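Local atomic coordinates of NanS-p (Escherichia phage vB_EcoP_24B, PDB entry 6YP6), a protein that probably binds carbohydrate as part of a phage-encoded carbohydrate esterase of the NanS-p type. Residues H153-V167 with V170-T182. Sequence-based numbering, arbitrary orientation.
Sequences HTLAFRFAGNNSLQV and VIDGQDGTPFTLT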
loop_
_atom_site.group_PDB
_atom_site.type_symbol
_atom_site.label_atom_id
_atom_site.label_comp_id
_atom_site.label_asym_id
_atom_site.label_seq_id
_atom_site.Cartn_x
_atom_site.Cartn_y
_atom_site.Cartn_z
ATOM N N HIS A 153 10.241 -8.176 -2.068
ATOM C CA HIS A 153 10.298 -7.398 -0.842
ATOM C C HIS A 153 8.974 -7.517 -0.108
ATOM O O HIS A 153 7.938 -7.820 -0.710
ATOM C CB HIS A 153 10.599 -5.924 -1.133
ATOM C CG HIS A 153 11.936 -5.738 -1.758
ATOM N ND1 HIS A 153 13.100 -5.740 -1.027
ATOM C CD2 HIS A 153 12.306 -5.649 -3.054
ATOM C CE1 HIS A 153 14.129 -5.637 -1.850
ATOM N NE2 HIS A 153 13.671 -5.560 -3.084
ATOM N N THR A 154 9.017 -7.242 1.189
ATOM C CA THR A 154 7.813 -7.148 1.989
ATOM C C THR A 154 7.737 -5.783 2.648
ATOM O O THR A 154 8.754 -5.181 3.018
ATOM C CB THR A 154 7.736 -8.255 3.055
ATOM O OG1 THR A 154 8.833 -8.133 3.968
ATOM C CG2 THR A 154 7.760 -9.620 2.408
ATOM N N LEU A 155 6.507 -5.301 2.800
ATOM C CA LEU A 155 6.256 -4.028 3.449
ATOM C C LEU A 155 5.041 -4.204 4.339
ATOM O O LEU A 155 4.028 -4.743 3.890
ATOM C CB LEU A 155 5.989 -2.944 2.398
ATOM C CG LEU A 155 5.649 -1.554 2.930
ATOM C CD1 LEU A 155 6.779 -0.992 3.762
ATOM C CD2 LEU A 155 5.329 -0.610 1.766
ATOM N N ALA A 156 5.116 -3.755 5.577
ATOM C CA ALA A 156 3.964 -3.770 6.460
ATOM C C ALA A 156 3.944 -2.477 7.252
ATOM O O ALA A 156 4.976 -1.817 7.435
ATOM C CB ALA A 156 3.959 -4.981 7.388
ATOM N N PHE A 157 2.748 -2.137 7.728
ATOM C CA PHE A 157 2.513 -0.996 8.607
ATOM C C PHE A 157 1.778 -1.555 9.811
ATOM O O PHE A 157 0.639 -2.006 9.684
ATOM C CB PHE A 157 1.705 0.071 7.881
ATOM C CG PHE A 157 2.421 0.593 6.681
ATOM C CD1 PHE A 157 3.357 1.604 6.814
ATOM C CD2 PHE A 157 2.227 0.030 5.439
ATOM C CE1 PHE A 157 4.060 2.071 5.720
ATOM C CE2 PHE A 157 2.916 0.503 4.338
ATOM C CZ PHE A 157 3.843 1.523 4.485
ATOM N N ARG A 158 2.450 -1.576 10.956
ATOM C CA ARG A 158 1.946 -2.208 12.166
ATOM C C ARG A 158 1.310 -1.169 13.081
ATOM O O ARG A 158 1.949 -0.174 13.449
ATOM C CB ARG A 158 3.060 -2.954 12.909
ATOM C CG ARG A 158 2.549 -3.801 14.063
ATOM C CD ARG A 158 3.637 -4.674 14.708
ATOM N NE ARG A 158 4.657 -3.843 15.339
ATOM C CZ ARG A 158 5.935 -3.761 14.975
ATOM N NH1 ARG A 158 6.433 -4.511 13.991
ATOM N NH2 ARG A 158 6.724 -2.911 15.612
ATOM N N PHE A 159 0.054 -1.420 13.452
ATOM C CA PHE A 159 -0.729 -0.620 14.384
ATOM C C PHE A 159 -0.698 -1.303 15.749
ATOM O O PHE A 159 -0.837 -2.522 15.847
ATOM C CB PHE A 159 -2.177 -0.506 13.885
ATOM C CG PHE A 159 -2.347 0.366 12.655
ATOM C CD1 PHE A 159 -1.898 -0.055 11.404
ATOM C CD2 PHE A 159 -2.948 1.604 12.752
ATOM C CE1 PHE A 159 -2.036 0.745 10.292
ATOM C CE2 PHE A 159 -3.109 2.404 11.630
ATOM C CZ PHE A 159 -2.650 1.974 10.407
ATOM N N ALA A 160 -0.510 -0.511 16.805
ATOM C CA ALA A 160 -0.288 -1.061 18.137
ATOM C C ALA A 160 -1.565 -1.308 18.918
ATOM O O ALA A 160 -1.550 -2.079 19.885
ATOM C CB ALA A 160 0.591 -0.113 18.960
ATOM N N GLY A 161 -2.658 -0.678 18.545
ATOM C CA GLY A 161 -3.889 -0.800 19.293
ATOM C C GLY A 161 -4.041 0.334 20.285
ATOM O O GLY A 161 -3.262 1.293 20.326
ATOM N N ASN A 162 -5.101 0.217 21.071
ATOM C CA ASN A 162 -5.461 1.243 22.040
ATOM C C ASN A 162 -5.676 2.593 21.375
ATOM O O ASN A 162 -5.518 3.638 22.005
ATOM C CB ASN A 162 -4.428 1.341 23.161
ATOM C CG ASN A 162 -4.502 0.160 24.111
ATOM O OD1 ASN A 162 -3.537 -0.580 24.275
ATOM N ND2 ASN A 162 -5.660 -0.026 24.731
ATOM N N ASN A 163 -6.057 2.571 20.097
ATOM C CA ASN A 163 -6.325 3.755 19.281
ATOM C C ASN A 163 -5.083 4.595 19.031
ATOM O O ASN A 163 -5.198 5.727 18.541
ATOM C CB ASN A 163 -7.469 4.614 19.817
ATOM C CG ASN A 163 -8.820 3.979 19.583
ATOM O OD1 ASN A 163 -8.981 3.105 18.722
ATOM N ND2 ASN A 163 -9.808 4.423 20.342
ATOM N N SER A 164 -3.898 4.055 19.280
ATOM C CA SER A 164 -2.681 4.777 18.959
ATOM C C SER A 164 -2.565 4.974 17.448
ATOM O O SER A 164 -2.760 4.041 16.666
ATOM C CB SER A 164 -1.461 4.011 19.462
ATOM O OG SER A 164 -0.265 4.640 19.024
ATOM N N LEU A 165 -2.214 6.180 17.050
ATOM C CA LEU A 165 -1.947 6.518 15.657
ATOM C C LEU A 165 -0.465 6.404 15.320
ATOM O O LEU A 165 -0.044 6.808 14.235
ATOM C CB LEU A 165 -2.511 7.912 15.364
ATOM C CG LEU A 165 -4.036 8.023 15.517
ATOM C CD1 LEU A 165 -4.481 9.471 15.599
ATOM C CD2 LEU A 165 -4.745 7.334 14.371
ATOM N N GLN A 166 0.335 5.848 16.220
ATOM C CA GLN A 166 1.758 5.630 15.996
ATOM C C GLN A 166 1.966 4.268 15.349
ATOM O O GLN A 166 1.750 3.227 15.982
ATOM C CB GLN A 166 2.498 5.724 17.323
ATOM C CG GLN A 166 3.971 5.439 17.202
ATOM C CD GLN A 166 4.657 5.708 18.498
ATOM O OE1 GLN A 166 4.532 4.920 19.453
ATOM N NE2 GLN A 166 5.342 6.831 18.587
ATOM N N VAL A 167 2.437 4.287 14.103
ATOM C CA VAL A 167 2.566 3.123 13.232
ATOM C C VAL A 167 4.042 2.806 13.060
ATOM O O VAL A 167 4.884 3.704 12.988
ATOM C CB VAL A 167 1.920 3.442 11.863
ATOM C CG1 VAL A 167 2.118 2.329 10.860
ATOM C CG2 VAL A 167 0.440 3.706 12.040
ATOM N N VAL A 170 7.476 -1.877 8.601
ATOM C CA VAL A 170 8.274 -3.095 8.650
ATOM C C VAL A 170 8.740 -3.357 7.226
ATOM O O VAL A 170 7.918 -3.601 6.332
ATOM C CB VAL A 170 7.495 -4.289 9.217
ATOM C CG1 VAL A 170 8.455 -5.424 9.505
ATOM C CG2 VAL A 170 6.729 -3.895 10.475
ATOM N N ILE A 171 10.043 -3.272 7.001
ATOM C CA ILE A 171 10.640 -3.283 5.675
ATOM C C ILE A 171 11.485 -4.545 5.573
ATOM O O ILE A 171 12.472 -4.705 6.301
ATOM C CB ILE A 171 11.457 -2.007 5.425
ATOM C CG1 ILE A 171 10.505 -0.798 5.408
ATOM C CG2 ILE A 171 12.247 -2.101 4.139
ATOM C CD1 ILE A 171 11.194 0.555 5.434
ATOM N N ASP A 172 11.079 -5.465 4.699
ATOM C CA ASP A 172 11.787 -6.740 4.548
ATOM C C ASP A 172 12.006 -7.414 5.903
ATOM O O ASP A 172 13.073 -7.962 6.191
ATOM C CB ASP A 172 13.083 -6.558 3.761
ATOM C CG ASP A 172 12.832 -6.293 2.287
ATOM O OD1 ASP A 172 11.766 -6.683 1.790
ATOM O OD2 ASP A 172 13.709 -5.719 1.621
ATOM N N GLY A 173 10.969 -7.383 6.741
ATOM C CA GLY A 173 10.978 -8.098 8.003
ATOM C C GLY A 173 11.636 -7.383 9.157
ATOM O O GLY A 173 11.741 -7.967 10.242
ATOM N N GLN A 174 12.077 -6.146 8.972
ATOM C CA GLN A 174 12.725 -5.394 10.033
ATOM C C GLN A 174 12.030 -4.064 10.233
ATOM O O GLN A 174 11.804 -3.324 9.276
ATOM C CB GLN A 174 14.192 -5.173 9.686
ATOM C CG GLN A 174 15.015 -4.629 10.796
ATOM C CD GLN A 174 16.489 -4.788 10.497
ATOM O OE1 GLN A 174 16.981 -5.903 10.318
ATOM N NE2 GLN A 174 17.195 -3.673 10.408
ATOM N N ASP A 175 11.714 -3.757 11.483
ATOM C CA ASP A 175 11.094 -2.479 11.779
ATOM C C ASP A 175 11.982 -1.326 11.323
ATOM O O ASP A 175 13.206 -1.328 11.527
ATOM C CB ASP A 175 10.865 -2.290 13.278
ATOM C CG ASP A 175 9.734 -3.123 13.841
ATOM O OD1 ASP A 175 9.035 -3.836 13.072
ATOM O OD2 ASP A 175 9.548 -3.040 15.088
ATOM N N GLY A 176 11.345 -0.312 10.746
ATOM C CA GLY A 176 11.913 1.003 10.607
ATOM C C GLY A 176 11.471 1.918 11.728
ATOM O O GLY A 176 10.963 1.476 12.772
ATOM N N THR A 177 11.638 3.209 11.517
ATOM C CA THR A 177 11.367 4.178 12.576
ATOM C C THR A 177 9.866 4.381 12.733
ATOM O O THR A 177 9.173 4.641 11.742
ATOM C CB THR A 177 12.045 5.502 12.231
ATOM O OG1 THR A 177 13.436 5.264 12.006
ATOM C CG2 THR A 177 11.876 6.526 13.335
ATOM N N PRO A 178 9.330 4.296 13.951
ATOM C CA PRO A 178 7.903 4.594 14.138
ATOM C C PRO A 178 7.584 6.010 13.690
ATOM O O PRO A 178 8.416 6.918 13.780
ATOM C CB PRO A 178 7.700 4.427 15.651
ATOM C CG PRO A 178 8.785 3.500 16.060
ATOM C CD PRO A 178 9.964 3.832 15.206
ATOM N N PHE A 179 6.354 6.199 13.221
ATOM C CA PHE A 179 5.861 7.516 12.846
ATOM C C PHE A 179 4.404 7.611 13.263
ATOM O O PHE A 179 3.725 6.597 13.434
ATOM C CB PHE A 179 6.005 7.768 11.327
ATOM C CG PHE A 179 5.167 6.851 10.479
ATOM C CD1 PHE A 179 5.554 5.550 10.209
ATOM C CD2 PHE A 179 3.982 7.311 9.933
ATOM C CE1 PHE A 179 4.756 4.723 9.431
ATOM C CE2 PHE A 179 3.186 6.496 9.154
ATOM C CZ PHE A 179 3.576 5.205 8.902
ATOM N N THR A 180 3.918 8.834 13.423
ATOM C CA THR A 180 2.535 9.058 13.806
ATOM C C THR A 180 1.741 9.566 12.607
ATOM O O THR A 180 2.161 10.499 11.916
ATOM C CB THR A 180 2.446 10.010 14.996
ATOM O OG1 THR A 180 3.097 9.408 16.121
ATOM C CG2 THR A 180 0.998 10.290 15.372
ATOM N N LEU A 181 0.596 8.935 12.358
ATOM C CA LEU A 181 -0.284 9.387 11.296
ATOM C C LEU A 181 -0.711 10.818 11.566
ATOM O O LEU A 181 -0.914 11.220 12.714
ATOM C CB LEU A 181 -1.527 8.512 11.207
ATOM C CG LEU A 181 -1.291 7.053 10.822
ATOM C CD1 LEU A 181 -2.558 6.245 11.024
ATOM C CD2 LEU A 181 -0.803 6.897 9.396
ATOM N N THR A 182 -0.856 11.590 10.496
ATOM C CA THR A 182 -1.343 12.956 10.551
ATOM C C THR A 182 -2.445 13.095 9.514
ATOM O O THR A 182 -2.701 12.190 8.720
ATOM C CB THR A 182 -0.238 13.981 10.250
ATOM O OG1 THR A 182 0.162 13.881 8.882
ATOM C CG2 THR A 182 0.964 13.775 11.132
HETATM O O HOH W 1 8.237 -6.435 6.030
HETATM O O HOH W 2 5.488 8.278 16.294
#
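H153 ND1 donates to D172 OD2 at 2.7 Å, in the plane of the imidazole and on the syn lone pair. T154 N reaches D172 OD1 at 2.9 Å, nearly along the C-O bond, so each carboxylate oxygen takes one of these donors. Ring and carboxylate are almost coplanar, 24° apart. H153 NE2 is hydrogen-bonded to D149 OD1, so the ring is held at both nitrogens. Beside this, a water links T154 OG1 to G173 N. The segments form two consecutive antiparallel hairpins of a beta sheet, 152-159 with 166-171 and 166-171 with 174-180. A type I' turn from I171 to Q174 closes the second. R158 of strand 152-159 reaches past 166-171 to D175 of strand 174-180, in an end-on salt bridge. R158 NH1 lies 2.8 Å from D175 OD1 and R158 NH2 2.9 Å from D175 OD2, the latter from above the carboxylate plane. A bend at chi3 (65°) turns the guanidinium to D175, and NH1 also touches V170 CG2. V167, F179, L181 and F159 pack together as an apolar cluster. V167 CB sits over one face of the F179 ring, 4.2 Å from its centroid, in a CH-pi contact. V167 CG2 packs on L181 CG at 4.0 Å and lies over a face of F159.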